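Local atomic coordinates of galactan 1,3-beta-galactosidase (Phanerochaete chrysosporium, PDB entry 7BYS), a protein that probably splits beta-1,3-linked galactan chains, acting from their ends, and carries a carbohydrate-binding module beside its glycoside hydrolase family 43 domain. Residues F31-D37 with L56-R61; E81-V85 with Q242-D246; T238-Q242 with Y270-P274. All coordinates share one frame; numbering follows the deposited sequence. Where two conformers were deposited one is given.

Contact 1. Residues F31-D37 with L56-R61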
loop_
_atom_site.group_PDB
_atom_site.type_symbol
_atom_site.label_atom_id
_atom_site.label_comp_id
_atom_site.label_asym_id
_atom_site.label_seq_id
_atom_site.Cartn_x
_atom_site.Cartn_y
_atom_site.Cartn_z
ATOM N N PHE A 31 17.333 2.248 -5.962
ATOM C CA PHE A 31 15.897 2.178 -6.171
ATOM C C PHE A 31 15.294 3.572 -6.061
ATOM O O PHE A 31 15.718 4.378 -5.222
ATOM C CB PHE A 31 15.239 1.225 -5.167
ATOM C CG PHE A 31 15.557 -0.224 -5.430
ATOM C CD1 PHE A 31 16.717 -0.786 -4.931
ATOM C CD2 PHE A 31 14.721 -1.003 -6.219
ATOM C CE1 PHE A 31 17.025 -2.115 -5.182
ATOM C CE2 PHE A 31 15.020 -2.339 -6.474
ATOM C CZ PHE A 31 16.171 -2.886 -5.967
ATOM N N TYR A 32 14.307 3.839 -6.914
ATOM C CA TYR A 32 13.602 5.112 -6.999
ATOM C C TYR A 32 12.127 4.847 -6.751
ATOM O O TYR A 32 11.525 4.003 -7.420
ATOM C CB TYR A 32 13.810 5.771 -8.375
ATOM C CG TYR A 32 15.245 6.154 -8.611
ATOM C CD1 TYR A 32 16.189 5.199 -8.988
ATOM C CD2 TYR A 32 15.665 7.462 -8.427
ATOM C CE1 TYR A 32 17.525 5.549 -9.174
ATOM C CE2 TYR A 32 16.997 7.814 -8.614
ATOM C CZ TYR A 32 17.910 6.854 -8.979
ATOM O OH TYR A 32 19.232 7.209 -9.164
ATOM N N TRP A 33 11.565 5.547 -5.778
ATOM C CA TRP A 33 10.148 5.464 -5.451
ATOM C C TRP A 33 9.510 6.778 -5.880
ATOM O O TRP A 33 9.829 7.835 -5.329
ATOM C CB TRP A 33 10.012 5.202 -3.950
ATOM C CG TRP A 33 8.605 5.082 -3.428
ATOM C CD1 TRP A 33 7.435 5.196 -4.131
ATOM C CD2 TRP A 33 8.232 4.826 -2.064
ATOM N NE1 TRP A 33 6.361 5.029 -3.279
ATOM C CE2 TRP A 33 6.823 4.808 -2.006
ATOM C CE3 TRP A 33 8.959 4.632 -0.878
ATOM C CZ2 TRP A 33 6.125 4.579 -0.815
ATOM C CZ3 TRP A 33 8.269 4.412 0.300
ATOM C CH2 TRP A 33 6.867 4.390 0.331
ATOM N N PHE A 34 8.653 6.710 -6.898
ATOM C CA PHE A 34 7.858 7.835 -7.355
ATOM C C PHE A 34 6.445 7.689 -6.822
ATOM O O PHE A 34 5.923 6.581 -6.723
ATOM C CB PHE A 34 7.773 7.851 -8.883
ATOM C CG PHE A 34 9.101 7.929 -9.560
ATOM C CD1 PHE A 34 9.799 6.782 -9.889
ATOM C CD2 PHE A 34 9.649 9.155 -9.873
ATOM C CE1 PHE A 34 11.039 6.853 -10.514
ATOM C CE2 PHE A 34 10.893 9.230 -10.495
ATOM C CZ PHE A 34 11.585 8.085 -10.810
ATOM N N GLY A 35 5.812 8.809 -6.504
ATOM C CA GLY A 35 4.443 8.692 -6.045
ATOM C C GLY A 35 3.765 10.036 -6.003
ATOM O O GLY A 35 4.352 11.070 -6.330
ATOM N N GLU A 36 2.498 10.000 -5.597
ATOM C CA GLU A 36 1.701 11.214 -5.440
ATOM C C GLU A 36 2.034 11.889 -4.113
ATOM O O GLU A 36 1.954 11.266 -3.051
ATOM C CB GLU A 36 0.216 10.851 -5.454
ATOM C CG GLU A 36 -0.202 10.014 -6.645
ATOM C CD GLU A 36 -1.393 9.125 -6.338
ATOM O OE1 GLU A 36 -2.032 9.308 -5.279
ATOM O OE2 GLU A 36 -1.685 8.213 -7.128
ATOM N N ASP A 37 2.373 13.182 -4.167
ATOM C CA ASP A 37 2.556 13.971 -2.949
ATOM C C ASP A 37 1.183 14.464 -2.514
ATOM O O ASP A 37 0.555 15.266 -3.203
ATOM C CB ASP A 37 3.497 15.139 -3.233
ATOM C CG ASP A 37 3.802 15.976 -2.000
ATOM O OD1 ASP A 37 3.079 15.877 -0.990
ATOM O OD2 ASP A 37 4.778 16.753 -2.042
ATOM N N LEU A 56 15.592 -0.254 0.188
ATOM C CA LEU A 56 14.124 -0.238 0.177
ATOM C C LEU A 56 13.502 0.244 1.482
ATOM O O LEU A 56 12.266 0.162 1.632
ATOM C CB LEU A 56 13.503 -1.580 -0.234
ATOM C CG LEU A 56 13.700 -2.016 -1.681
ATOM C CD1 LEU A 56 12.965 -3.321 -1.911
ATOM C CD2 LEU A 56 13.217 -0.933 -2.659
ATOM N N VAL A 57 14.293 0.741 2.440
ATOM C CA VAL A 57 13.731 1.113 3.740
ATOM C C VAL A 57 14.114 2.534 4.130
ATOM O O VAL A 57 13.304 3.276 4.700
ATOM C CB VAL A 57 14.125 0.098 4.828
ATOM C CG1 VAL A 57 13.620 0.547 6.193
ATOM C CG2 VAL A 57 13.568 -1.270 4.481
ATOM N N ASN A 58 15.344 2.929 3.815
ATOM C CA ASN A 58 15.845 4.263 4.134
ATOM C C ASN A 58 15.788 5.113 2.868
ATOM O O ASN A 58 16.647 4.995 1.989
ATOM C CB ASN A 58 17.252 4.180 4.709
ATOM C CG ASN A 58 17.271 3.552 6.086
ATOM O OD1 ASN A 58 16.878 4.180 7.070
ATOM N ND2 ASN A 58 17.711 2.300 6.162
ATOM N N TRP A 59 14.790 5.991 2.795
ATOM C CA TRP A 59 14.447 6.714 1.579
ATOM C C TRP A 59 14.853 8.170 1.718
ATOM O O TRP A 59 14.499 8.827 2.706
ATOM C CB TRP A 59 12.942 6.613 1.302
ATOM C CG TRP A 59 12.513 5.227 0.934
ATOM C CD1 TRP A 59 11.903 4.304 1.736
ATOM C CD2 TRP A 59 12.665 4.608 -0.349
ATOM N NE1 TRP A 59 11.672 3.145 1.032
ATOM C CE2 TRP A 59 12.139 3.297 -0.249
ATOM C CE3 TRP A 59 13.209 5.030 -1.568
ATOM C CZ2 TRP A 59 12.124 2.412 -1.335
ATOM C CZ3 TRP A 59 13.200 4.146 -2.648
ATOM C CH2 TRP A 59 12.662 2.852 -2.519
ATOM N N SER A 60 15.586 8.666 0.731
ATOM C CA SER A 60 16.099 10.027 0.715
ATOM C C SER A 60 15.336 10.820 -0.339
ATOM O O SER A 60 15.357 10.461 -1.520
ATOM C CB SER A 60 17.588 9.995 0.371
ATOM O OG SER A 60 18.174 11.276 0.481
ATOM N N ARG A 61 14.668 11.892 0.083
ATOM C CA ARG A 61 13.842 12.665 -0.835
ATOM C C ARG A 61 14.684 13.584 -1.714
ATOM O O ARG A 61 15.467 14.401 -1.212
ATOM C CB ARG A 61 12.781 13.463 -0.083
ATOM C CG ARG A 61 11.755 14.019 -1.038
ATOM C CD ARG A 61 10.573 14.643 -0.352
ATOM N NE ARG A 61 9.586 15.014 -1.357
ATOM C CZ ARG A 61 8.365 15.469 -1.101
ATOM N NH1 ARG A 61 7.957 15.609 0.157
ATOM N NH2 ARG A 61 7.551 15.788 -2.106
HETATM O O HOH W 1 5.455 16.723 0.842
#
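Trp33 and Trp59 meet at the first sheet of the glycoside hydrolase domain. Trp33 lies on strand 30-36. Segment 56-61 carries Trp59 and ends in the edge strand 60-61; strand 48-53 runs between those two strands. The indoles form a T-shaped pair with planes 72° apart. The edge of Trp33 points at the face of Trp59, and its CE3 stands 3.5 Å from Trp59 CE2. Trp33 CG is anti to the backbone N (chi1 -180°), which swings the indole over the pyrrole side of Trp59. The CB of Trp33 covers the other half of that face and makes a CH-pi contact, 3.9 Å from the centre of the six-membered ring of Trp59. A weak, bent bond from Trp59 NE1 to Leu56 O (3.1 Å) ties the indole back to its own loop.

Family 43 enzymes are five-bladed beta-propellers, and this sheet is the first blade. Strand 22-27 flanks strand 30-36 on the side away from 48-53. At the loop end of the contact, Leu56 CD2 lies over one face of the Phe31 ring, 3.7 Å from Phe31 CG.

The other end is polar. The extended chain of Arg61 reaches Asp37, and Arg61 NH2 gives a salt bridge to Asp37 OD2 (2.9 Å, N-H...O 165°). OD2 lies in the guanidinium plane but is approached from above the carboxylate plane. Water 1 makes a second link: it accepts from Arg61 NH1 at 2.8 Å and donates to Asp37 OD2 at 3.0 Å. Arg61 NH2 also pairs with Asp64, and Asp37 OD1 bonds to Ser39 OG.

Contact 2. Residues E81-V85 with Q242-D246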
loop_
_atom_site.group_PDB
_atom_site.type_symbol
_atom_site.label_atom_id
_atom_site.label_comp_id
_atom_site.label_asym_id
_atom_site.label_seq_id
_atom_site.Cartn_x
_atom_site.Cartn_y
_atom_site.Cartn_z
ATOM N N GLU A 81 -2.158 10.659 -11.013
ATOM C CA GLU A 81 -2.190 9.508 -10.122
ATOM C C GLU A 81 -1.330 8.375 -10.652
ATOM O O GLU A 81 -1.139 8.225 -11.863
ATOM C CB GLU A 81 -3.623 8.996 -9.894
ATOM C CG GLU A 81 -4.421 9.910 -8.944
ATOM C CD GLU A 81 -5.880 9.526 -8.798
ATOM O OE1 GLU A 81 -6.332 8.572 -9.456
ATOM O OE2 GLU A 81 -6.590 10.194 -8.018
ATOM N N ARG A 82 -0.841 7.567 -9.716
ATOM C CA ARG A 82 -0.166 6.309 -10.003
ATOM C C ARG A 82 0.980 6.441 -11.020
ATOM O O ARG A 82 1.003 5.747 -12.028
ATOM C CB ARG A 82 -1.161 5.235 -10.425
ATOM C CG ARG A 82 -2.156 4.905 -9.306
ATOM C CD ARG A 82 -3.208 3.879 -9.724
ATOM N NE ARG A 82 -4.166 3.651 -8.636
ATOM C CZ ARG A 82 -3.941 2.883 -7.573
ATOM N NH1 ARG A 82 -2.809 2.204 -7.440
ATOM N NH2 ARG A 82 -4.885 2.769 -6.646
ATOM N N PRO A 83 1.945 7.329 -10.761
ATOM C CA PRO A 83 3.076 7.458 -11.683
ATOM C C PRO A 83 3.874 6.161 -11.760
ATOM O O PRO A 83 3.959 5.397 -10.798
ATOM C CB PRO A 83 3.913 8.572 -11.050
ATOM C CG PRO A 83 3.634 8.427 -9.565
ATOM C CD PRO A 83 2.170 8.071 -9.504
ATOM N N LYS A 84 4.462 5.923 -12.928
ATOM C CA LYS A 84 5.291 4.750 -13.192
ATOM C C LYS A 84 6.409 5.234 -14.104
ATOM O O LYS A 84 6.170 6.085 -14.962
ATOM C CB LYS A 84 4.472 3.656 -13.926
ATOM C CG LYS A 84 3.194 3.201 -13.199
ATOM C CD LYS A 84 3.489 2.334 -11.984
ATOM C CE LYS A 84 2.234 2.195 -11.122
ATOM N NZ LYS A 84 2.121 3.284 -10.076
ATOM N N VAL A 85 7.633 4.749 -13.898
ATOM C CA VAL A 85 8.780 5.190 -14.690
ATOM C C VAL A 85 9.577 3.976 -15.145
ATOM O O VAL A 85 9.895 3.091 -14.339
ATOM C CB VAL A 85 9.696 6.154 -13.910
ATOM C CG1 VAL A 85 10.864 6.602 -14.796
ATOM C CG2 VAL A 85 8.926 7.373 -13.419
ATOM N N GLN A 242 -4.943 -1.345 -1.078
ATOM C CA GLN A 242 -5.196 -1.453 -2.508
ATOM C C GLN A 242 -3.852 -1.486 -3.214
ATOM O O GLN A 242 -2.969 -0.678 -2.906
ATOM C CB GLN A 242 -6.001 -0.260 -3.021
ATOM C CG GLN A 242 -6.392 -0.403 -4.487
ATOM C CD GLN A 242 -7.157 0.787 -5.011
ATOM O OE1 GLN A 242 -6.966 1.913 -4.559
ATOM N NE2 GLN A 242 -8.049 0.542 -5.970
ATOM N N ASN A 243 -3.709 -2.414 -4.160
ATOM C CA ASN A 243 -2.452 -2.596 -4.875
ATOM C C ASN A 243 -1.949 -1.283 -5.462
ATOM O O ASN A 243 -2.729 -0.456 -5.947
ATOM C CB ASN A 243 -2.672 -3.592 -6.012
ATOM C CG ASN A 243 -1.375 -4.080 -6.603
ATOM O OD1 ASN A 243 -0.475 -4.493 -5.879
ATOM N ND2 ASN A 243 -1.271 -4.053 -7.922
ATOM N N ALA A 244 -0.621 -1.117 -5.436
ATOM C CA ALA A 244 0.045 0.026 -6.063
ATOM C C ALA A 244 1.203 -0.434 -6.945
ATOM O O ALA A 244 1.329 0.005 -8.097
ATOM C CB ALA A 244 0.564 1.022 -5.027
ATOM N N PHE A 245 2.045 -1.336 -6.438
ATOM C CA PHE A 245 3.205 -1.789 -7.197
ATOM C C PHE A 245 3.623 -3.153 -6.678
ATOM O O PHE A 245 3.563 -3.407 -5.469
ATOM C CB PHE A 245 4.391 -0.812 -7.101
ATOM C CG PHE A 245 5.367 -0.958 -8.239
ATOM C CD1 PHE A 245 5.154 -0.304 -9.452
ATOM C CD2 PHE A 245 6.472 -1.793 -8.113
ATOM C CE1 PHE A 245 6.037 -0.465 -10.514
ATOM C CE2 PHE A 245 7.356 -1.958 -9.173
ATOM C CZ PHE A 245 7.138 -1.294 -10.366
ATOM N N ASP A 246 4.067 -4.014 -7.586
ATOM C CA ASP A 246 4.434 -5.385 -7.239
ATOM C C ASP A 246 5.873 -5.584 -7.691
ATOM O O ASP A 246 6.144 -5.701 -8.891
ATOM C CB ASP A 246 3.447 -6.335 -7.892
ATOM C CG ASP A 246 2.033 -5.916 -7.622
ATOM O OD1 ASP A 246 1.670 -5.885 -6.413
ATOM O OD2 ASP A 246 1.324 -5.544 -8.580
HETATM O O HOH W 2 -0.252 2.056 -8.992
HETATM O O HOH W 3 -3.395 1.951 -4.279
#
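Arg82 reaches across from strand 79-88 to the backbone of strand 242-249. These are the innermost strands of the second and fifth propeller blades. The axes of segments 81-85 and 242-246 run nearly parallel (11°), 8.8 Å apart at closest approach, and side chains and waters bridge the space.

The closely fitted part is around the guanidinium. Arg82 NH1 donates to Asn243 O (3.1 Å), on a lone pair in the carbonyl plane, although the oxygen is tilted out of the guanidinium plane. Arg82 NH2 lies 3.1 Å from Gln242 OE1. The amide stands almost upright to the guanidinium (86°). Gln242 OE1 accepts a hydrogen bond from Trp260 NE1. Water 3 accepts from Arg82 NH2 and lies 3.0 Å from Gln242 O.

The Lys84 side is looser and is reached through water 2. Lys84 bends at its second and fourth torsions, and its NZ folds back to Pro83 O (2.9 Å) and reaches Ala22 O. Its CD only brushes the edge of the Phe245 ring, at 4.0 Å from CD1. Water 2 accepts from Arg82 NH1 and Lys84 NZ and donates to Ala244 O (2.7 Å). Ala244 and Phe245 form a classic beta bulge opposite Met256.

Arg82 and Gln242 bind galactose in another structure of this protein. Carbonyl oxygens and waters take up N-H groups of both cationic side chains, and Asp137 adds a long, weak ion pair to Arg82. Such bonding is consistent with a guanidinium already set in position before the sugar arrives.

Contact 3. Residues T238-Q242 with Y270-P274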
loop_
_atom_site.group_PDB
_atom_site.type_symbol
_atom_site.label_atom_id
_atom_site.label_comp_id
_atom_site.label_asym_id
_atom_site.label_seq_id
_atom_site.Cartn_x
_atom_site.Cartn_y
_atom_site.Cartn_z
ATOM N N THR A 238 -7.775 -7.126 1.566
ATOM C CA THR A 238 -6.335 -6.997 1.342
ATOM C C THR A 238 -5.648 -6.378 2.552
ATOM O O THR A 238 -4.764 -5.526 2.426
ATOM C CB THR A 238 -5.990 -6.262 0.041
ATOM O OG1 THR A 238 -6.952 -6.593 -0.965
ATOM C CG2 THR A 238 -4.627 -6.710 -0.476
ATOM N N TRP A 239 -6.038 -6.832 3.744
ATOM C CA TRP A 239 -5.501 -6.260 4.978
ATOM C C TRP A 239 -5.653 -4.741 4.972
ATOM O O TRP A 239 -4.752 -3.995 5.367
ATOM C CB TRP A 239 -4.048 -6.700 5.209
ATOM C CG TRP A 239 -3.926 -8.187 5.418
ATOM C CD1 TRP A 239 -3.438 -9.101 4.534
ATOM C CD2 TRP A 239 -4.355 -8.928 6.569
ATOM N NE1 TRP A 239 -3.510 -10.361 5.073
ATOM C CE2 TRP A 239 -4.056 -10.283 6.327
ATOM C CE3 TRP A 239 -4.925 -8.569 7.797
ATOM C CZ2 TRP A 239 -4.332 -11.293 7.254
ATOM C CZ3 TRP A 239 -5.190 -9.574 8.726
ATOM C CH2 TRP A 239 -4.889 -10.916 8.448
ATOM N N TYR A 240 -6.821 -4.289 4.512
ATOM C CA TYR A 240 -7.145 -2.872 4.318
ATOM C C TYR A 240 -6.078 -2.150 3.481
ATOM O O TYR A 240 -5.285 -1.337 3.972
ATOM C CB TYR A 240 -7.413 -2.168 5.653
ATOM C CG TYR A 240 -8.237 -0.905 5.540
ATOM C CD1 TYR A 240 -8.137 -0.045 4.443
ATOM C CD2 TYR A 240 -9.129 -0.569 6.549
ATOM C CE1 TYR A 240 -8.919 1.121 4.365
ATOM C CE2 TYR A 240 -9.895 0.554 6.478
ATOM C CZ TYR A 240 -9.792 1.398 5.409
ATOM O OH TYR A 240 -10.589 2.506 5.391
ATOM N N SER A 241 -6.094 -2.450 2.182
ATOM C CA SER A 241 -5.161 -1.804 1.267
ATOM C C SER A 241 -5.645 -2.002 -0.159
ATOM O O SER A 241 -6.617 -2.719 -0.422
ATOM C CB SER A 241 -3.732 -2.324 1.467
ATOM O OG SER A 241 -3.571 -3.607 0.885
ATOM N N GLN A 242 -4.943 -1.345 -1.078
ATOM C CA GLN A 242 -5.196 -1.453 -2.508
ATOM C C GLN A 242 -3.852 -1.486 -3.214
ATOM O O GLN A 242 -2.969 -0.678 -2.906
ATOM C CB GLN A 242 -6.001 -0.260 -3.021
ATOM C CG GLN A 242 -6.392 -0.403 -4.487
ATOM C CD GLN A 242 -7.157 0.787 -5.011
ATOM O OE1 GLN A 242 -6.966 1.913 -4.559
ATOM N NE2 GLN A 242 -8.049 0.542 -5.970
ATOM N N TYR A 270 1.274 3.148 3.872
ATOM C CA TYR A 270 1.911 2.253 2.922
ATOM C C TYR A 270 1.866 0.857 3.516
ATOM O O TYR A 270 2.396 0.623 4.612
ATOM C CB TYR A 270 3.349 2.718 2.666
ATOM C CG TYR A 270 3.376 4.167 2.233
ATOM C CD1 TYR A 270 2.876 4.552 0.991
ATOM C CD2 TYR A 270 3.865 5.160 3.082
ATOM C CE1 TYR A 270 2.868 5.874 0.601
ATOM C CE2 TYR A 270 3.852 6.499 2.702
ATOM C CZ TYR A 270 3.359 6.848 1.461
ATOM O OH TYR A 270 3.339 8.180 1.078
ATOM N N ILE A 271 1.195 -0.047 2.814
ATOM C CA ILE A 271 0.985 -1.412 3.256
ATOM C C ILE A 271 1.856 -2.269 2.347
ATOM O O ILE A 271 1.496 -2.540 1.195
ATOM C CB ILE A 271 -0.498 -1.796 3.173
ATOM C CG1 ILE A 271 -1.406 -0.764 3.891
ATOM C CG2 ILE A 271 -0.717 -3.191 3.738
ATOM C CD1 ILE A 271 -1.010 -0.425 5.320
ATOM N N TRP A 272 3.027 -2.654 2.846
ATOM C CA TRP A 272 3.973 -3.480 2.100
ATOM C C TRP A 272 4.137 -4.808 2.819
ATOM O O TRP A 272 4.443 -4.831 4.018
ATOM C CB TRP A 272 5.351 -2.834 2.023
ATOM C CG TRP A 272 5.486 -1.605 1.182
ATOM C CD1 TRP A 272 4.498 -0.810 0.677
ATOM C CD2 TRP A 272 6.719 -1.012 0.796
ATOM N NE1 TRP A 272 5.051 0.249 -0.014
ATOM C CE2 TRP A 272 6.418 0.137 0.042
ATOM C CE3 TRP A 272 8.058 -1.354 1.004
ATOM C CZ2 TRP A 272 7.413 0.944 -0.507
ATOM C CZ3 TRP A 272 9.038 -0.556 0.457
ATOM C CH2 TRP A 272 8.715 0.583 -0.276
ATOM N N TYR A 273 3.948 -5.904 2.089
ATOM C CA TYR A 273 4.093 -7.243 2.635
ATOM C C TYR A 273 4.826 -8.124 1.635
ATOM O O TYR A 273 4.740 -7.899 0.420
ATOM C CB TYR A 273 2.724 -7.882 2.884
ATOM C CG TYR A 273 1.924 -7.290 4.012
ATOM C CD1 TYR A 273 2.444 -7.209 5.297
ATOM C CD2 TYR A 273 0.628 -6.816 3.797
ATOM C CE1 TYR A 273 1.688 -6.681 6.347
ATOM C CE2 TYR A 273 -0.131 -6.295 4.833
ATOM C CZ TYR A 273 0.405 -6.212 6.100
ATOM O OH TYR A 273 -0.371 -5.676 7.115
ATOM N N PRO A 274 5.522 -9.153 2.108
ATOM C CA PRO A 274 6.035 -10.163 1.179
ATOM C C PRO A 274 4.883 -10.799 0.413
ATOM O O PRO A 274 3.803 -11.036 0.954
ATOM C CB PRO A 274 6.724 -11.185 2.100
ATOM C CG PRO A 274 6.962 -10.442 3.411
ATOM C CD PRO A 274 5.786 -9.501 3.514
HETATM O O HOH W 4 -2.628 -4.149 7.256
#
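Ser241 and Ile271 make the apolar centre of this contact. Ser241 CB rests 3.7 Å from Ile271 CB, and about as near to CG1. Ile271 CG1 also lies 3.9 Å from the carbonyl oxygen of Tyr240. Farther along, Trp239 CB touches Tyr273 CE2 at 4.0 Å. The ring of Tyr273 and the pyrrole ring of Trp239 meet obliquely, with planes 69° apart and centres 5.7 Å apart. Ile284 packs on both of these aromatic side chains.

No direct hydrogen bond joins the two segments, and the polar links run through water or within one segment. Water 4 donates to Trp239 O (2.8 Å) and is hydrogen-bonded to Tyr273 OH (2.7 Å), lying in the plane of the tyrosine ring. Trp239 O also accepts from Arg259 NH2, while Arg259 NE holds Tyr240 O. Ser241 OG sits between the backbone N and the carbonyl carbon (chi1 77°). From there it donates to Thr238 O (2.7 Å), in the carbonyl plane, and it is also bonded to Tyr255 OH. With an alanine at Ser241, the contact of CB with Ile271 could remain, but Thr238 O and Tyr255 OH would probably each lose a partner and the turn would be less firmly closed.

Thr238, Trp239 and Tyr240 all have positive phi, so the backbone makes a left-handed helical turn before Gln242 starts the next strand. Strand 252-259 lies between that strand and 269-276. The arrangement belongs to the fifth blade of the propeller, where the turn entering the innermost strand packs on the third strand.

In the fold
Contact 1 lies in the first blade, contact 3 in the fifth, and contact 2 joins the second to the fifth. Contacts 1 and 2 have centres about 12 Å apart and touch where Glu36 OE2 lies 2.8 Å from Arg82 N, a probable hydrogen bond. Phe34 of contact 1 also packs on Val85. Contacts 1 and 3 are about 17 Å apart between centres, yet their tryptophans meet: Trp33 CH2 is 3.6 Å from Trp272 CZ2. Contacts 2 and 3 share Gln242, with centres about 13 Å apart. Contact 2 holds three residues of the galactose site, Glu81, Arg82 and Gln242; the Trp33 and Ser241 side chains are each about 10 Å from that of Arg82.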